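Local atomic coordinates of HD superfamily hydrolase (Clostridium acetobutylicum ATCC 824, PDB entry 3CCG), a protein that probably hydrolyses diadenosine tetraphosphate symmetrically to two molecules of ADP, using a pair of iron ions held in an HD domain. Residues 44-53 against 102-112. Numbering follows the deposited sequence. Where two conformers were deposited one is given.
Sequences KARIAGLVHD and DEDVLNAIEFH. With FE (Fe (III) ion), chain C; FE (Fe (III) ion), chain B.
Lys44 NZ is gripped at one end of this helix pair by a salt bridge to Asp104 OD2 (2.8 Å), taken on the anti lone pair, and by a water that it shares with Asp102 OD2. Its chain reaches there by bending at chi3 (58°), crossing the side chains of Asp102 and Asp104 at about a right angle. Asp102 OD1 accepts from Val105 N, N-capping helix 103-110, while Asp104 OD1 turns to Ser120. Between the charged end and the metals the packing is apolar: Ala48 CB rests on Val105 CG1, and Val51 CG2 presses on Ile109 CD1 at 3.5 Å, a tight carbon contact.

At the far end the two segments supply His52, Asp53 and His112 to the di-iron site, the first two being the His-Asp pair of the HD motif. Asp53 bridges the ions: OD1 binds one iron at 2.2 Å together with His112 NE2, and OD2 binds the other together with His52 NE2. The imidazoles meet in a T-shaped stack, planes 87° apart, with the His52 edge directed at the His112 face. Each ring is held at its ND1 edge by an acceptor near the ring plane, His52 ND1 donating to Gly49 O (2.8 Å) and His112 ND1 to Ile109 O (2.8 Å, in the carbonyl plane), which fixes ring rotation and directs each NE2 to its iron. His23 and Asp130 complete the protein ligands of the iron bound by His52, His86 those of the iron bound by His112.

The axes of segments 44-51 and 103-110 approach to 9.2 Å and cross at -34°; the pair is flanked by helix 121-132, whose Ile126 touches Ala48 and Ala108, and by helix 87-98, whose Ala94 meets Ile109; Leu50 packs on helix 5-38.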
# COMPACT_ATOMS: atom_id res chain seq x y z
N LYS A 44 -26.81 13.42 -10.21
CA LYS A 44 -25.51 12.70 -10.35
C LYS A 44 -25.38 11.64 -9.25
O LYS A 44 -24.93 10.49 -9.50
CB LYS A 44 -24.33 13.67 -10.31
CG LYS A 44 -24.14 14.44 -11.61
CD LYS A 44 -23.13 15.59 -11.58
CE LYS A 44 -21.73 15.23 -11.20
NZ LYS A 44 -20.70 16.39 -11.23
N ALA A 45 -25.72 12.02 -8.01
CA ALA A 45 -25.65 11.12 -6.88
C ALA A 45 -26.62 9.95 -7.09
O ALA A 45 -26.29 8.78 -6.87
CB ALA A 45 -25.96 11.83 -5.58
N ARG A 46 -27.85 10.25 -7.46
CA ARG A 46 -28.87 9.20 -7.68
C ARG A 46 -28.45 8.19 -8.77
O ARG A 46 -28.61 6.97 -8.61
CB ARG A 46 -30.24 9.83 -8.05
CG ARG A 46 -31.41 8.81 -8.27
CD ARG A 46 -32.70 9.45 -8.83
NE ARG A 46 -32.98 10.67 -8.09
CZ ARG A 46 -33.49 10.69 -6.86
NH1 ARG A 46 -33.84 9.56 -6.28
NH2 ARG A 46 -33.69 11.84 -6.23
N ILE A 47 -27.98 8.67 -9.91
CA ILE A 47 -27.63 7.73 -11.00
C ILE A 47 -26.36 6.95 -10.66
O ILE A 47 -26.31 5.76 -10.86
CB ILE A 47 -27.50 8.40 -12.35
CG1 ILE A 47 -28.80 9.08 -12.76
CG2 ILE A 47 -27.09 7.40 -13.50
CD1 ILE A 47 -28.56 10.13 -13.84
N ALA A 48 -25.34 7.63 -10.14
CA ALA A 48 -24.13 6.91 -9.81
C ALA A 48 -24.43 5.88 -8.74
O ALA A 48 -23.94 4.75 -8.80
CB ALA A 48 -23.06 7.91 -9.35
N GLY A 49 -25.21 6.23 -7.71
CA GLY A 49 -25.51 5.28 -6.66
C GLY A 49 -26.34 4.10 -7.17
O GLY A 49 -26.14 2.93 -6.84
N LEU A 50 -27.31 4.41 -8.03
CA LEU A 50 -28.15 3.37 -8.58
C LEU A 50 -27.35 2.33 -9.39
O LEU A 50 -27.60 1.13 -9.24
CB LEU A 50 -29.25 3.97 -9.45
CG LEU A 50 -30.27 2.98 -10.08
CD1 LEU A 50 -30.99 2.15 -9.03
CD2 LEU A 50 -31.22 3.76 -10.98
N VAL A 51 -26.44 2.80 -10.23
CA VAL A 51 -25.79 1.90 -11.19
C VAL A 51 -24.38 1.45 -10.80
O VAL A 51 -23.78 0.65 -11.50
CB VAL A 51 -25.76 2.51 -12.59
CG1 VAL A 51 -27.17 3.01 -13.01
CG2 VAL A 51 -24.78 3.63 -12.68
N HIS A 52 -23.92 1.84 -9.63
CA HIS A 52 -22.51 1.64 -9.26
C HIS A 52 -22.12 0.16 -9.32
O HIS A 52 -20.95 -0.13 -9.62
CB HIS A 52 -22.18 2.20 -7.88
CG HIS A 52 -22.62 1.34 -6.76
ND1 HIS A 52 -23.94 1.21 -6.33
CD2 HIS A 52 -21.90 0.50 -5.98
CE1 HIS A 52 -23.98 0.35 -5.33
NE2 HIS A 52 -22.76 -0.12 -5.11
N ASP A 53 -23.05 -0.74 -9.01
CA ASP A 53 -22.74 -2.18 -8.91
C ASP A 53 -23.29 -2.91 -10.16
O ASP A 53 -23.52 -4.10 -10.10
CB ASP A 53 -23.27 -2.84 -7.61
CG ASP A 53 -22.23 -3.02 -6.57
OD1 ASP A 53 -21.04 -2.78 -6.78
OD2 ASP A 53 -22.62 -3.40 -5.44
N ASP A 102 -21.61 11.37 -18.23
CA ASP A 102 -21.07 12.29 -17.26
C ASP A 102 -19.78 11.74 -16.65
O ASP A 102 -19.76 10.67 -16.05
CB ASP A 102 -22.05 12.64 -16.16
CG ASP A 102 -21.50 13.65 -15.24
OD1 ASP A 102 -20.75 13.34 -14.30
OD2 ASP A 102 -21.87 14.82 -15.44
N GLU A 103 -18.71 12.51 -16.83
CA GLU A 103 -17.38 12.04 -16.41
C GLU A 103 -17.27 11.76 -14.92
O GLU A 103 -16.62 10.77 -14.50
CB GLU A 103 -16.28 13.03 -16.83
CG GLU A 103 -14.93 12.65 -16.31
N ASP A 104 -17.89 12.61 -14.11
CA ASP A 104 -17.84 12.49 -12.65
C ASP A 104 -18.59 11.21 -12.24
O ASP A 104 -18.10 10.44 -11.43
CB ASP A 104 -18.47 13.73 -12.01
CG ASP A 104 -18.12 13.92 -10.58
OD1 ASP A 104 -17.17 13.28 -10.03
OD2 ASP A 104 -18.79 14.78 -9.95
N VAL A 105 -19.79 11.01 -12.77
CA VAL A 105 -20.55 9.76 -12.50
C VAL A 105 -19.72 8.57 -12.87
O VAL A 105 -19.63 7.62 -12.08
CB VAL A 105 -21.86 9.75 -13.24
CG1 VAL A 105 -22.58 8.38 -13.22
CG2 VAL A 105 -22.79 10.84 -12.69
N LEU A 106 -19.12 8.57 -14.04
CA LEU A 106 -18.34 7.40 -14.45
C LEU A 106 -17.16 7.17 -13.48
O LEU A 106 -16.87 6.01 -13.13
CB LEU A 106 -17.87 7.57 -15.90
CG LEU A 106 -18.99 7.60 -16.92
CD1 LEU A 106 -18.37 7.94 -18.31
CD2 LEU A 106 -19.79 6.29 -16.95
N ASN A 107 -16.46 8.23 -13.08
CA ASN A 107 -15.38 8.07 -12.12
C ASN A 107 -15.89 7.49 -10.77
O ASN A 107 -15.24 6.63 -10.14
CB ASN A 107 -14.65 9.39 -11.81
CG ASN A 107 -13.76 9.83 -12.95
OD1 ASN A 107 -13.29 9.01 -13.73
ND2 ASN A 107 -13.54 11.15 -13.05
N ALA A 108 -17.02 7.99 -10.30
CA ALA A 108 -17.58 7.55 -9.03
C ALA A 108 -17.86 6.03 -9.08
O ALA A 108 -17.66 5.32 -8.12
CB ALA A 108 -18.82 8.33 -8.72
N ILE A 109 -18.37 5.55 -10.21
CA ILE A 109 -18.62 4.12 -10.39
C ILE A 109 -17.27 3.38 -10.45
O ILE A 109 -17.04 2.41 -9.73
CB ILE A 109 -19.40 3.86 -11.67
CG1 ILE A 109 -20.76 4.57 -11.67
CG2 ILE A 109 -19.57 2.40 -11.91
CD1 ILE A 109 -21.44 4.57 -13.07
N GLU A 110 -16.36 3.86 -11.28
CA GLU A 110 -15.08 3.20 -11.46
C GLU A 110 -14.33 2.98 -10.14
O GLU A 110 -13.73 1.91 -9.96
CB GLU A 110 -14.17 3.98 -12.38
CG GLU A 110 -12.80 3.39 -12.58
CD GLU A 110 -12.00 4.07 -13.69
OE1 GLU A 110 -12.42 5.09 -14.23
OE2 GLU A 110 -10.87 3.61 -13.90
N PHE A 111 -14.28 3.99 -9.30
CA PHE A 111 -13.41 3.95 -8.11
C PHE A 111 -14.11 3.65 -6.82
O PHE A 111 -13.54 3.75 -5.71
CB PHE A 111 -12.58 5.25 -8.01
CG PHE A 111 -11.63 5.42 -9.16
CD1 PHE A 111 -10.52 4.63 -9.27
CD2 PHE A 111 -11.90 6.31 -10.19
CE1 PHE A 111 -9.66 4.79 -10.32
CE2 PHE A 111 -11.04 6.46 -11.25
CZ PHE A 111 -9.94 5.67 -11.32
N HIS A 112 -15.34 3.17 -6.93
CA HIS A 112 -16.06 2.92 -5.70
C HIS A 112 -15.55 1.74 -4.90
O HIS A 112 -15.89 1.64 -3.73
CB HIS A 112 -17.59 2.71 -5.95
CG HIS A 112 -17.99 1.32 -6.36
ND1 HIS A 112 -18.09 0.87 -7.66
CD2 HIS A 112 -18.38 0.29 -5.58
CE1 HIS A 112 -18.48 -0.40 -7.64
NE2 HIS A 112 -18.69 -0.77 -6.39
FE FE C . -21.99 -1.94 -3.54
FE FE B . -19.32 -2.67 -5.46
O HOH W 1 -20.49 16.54 -14.10
O HOH W 2 -20.44 -1.56 -4.16
O HOH W 3 -17.72 -2.63 -4.10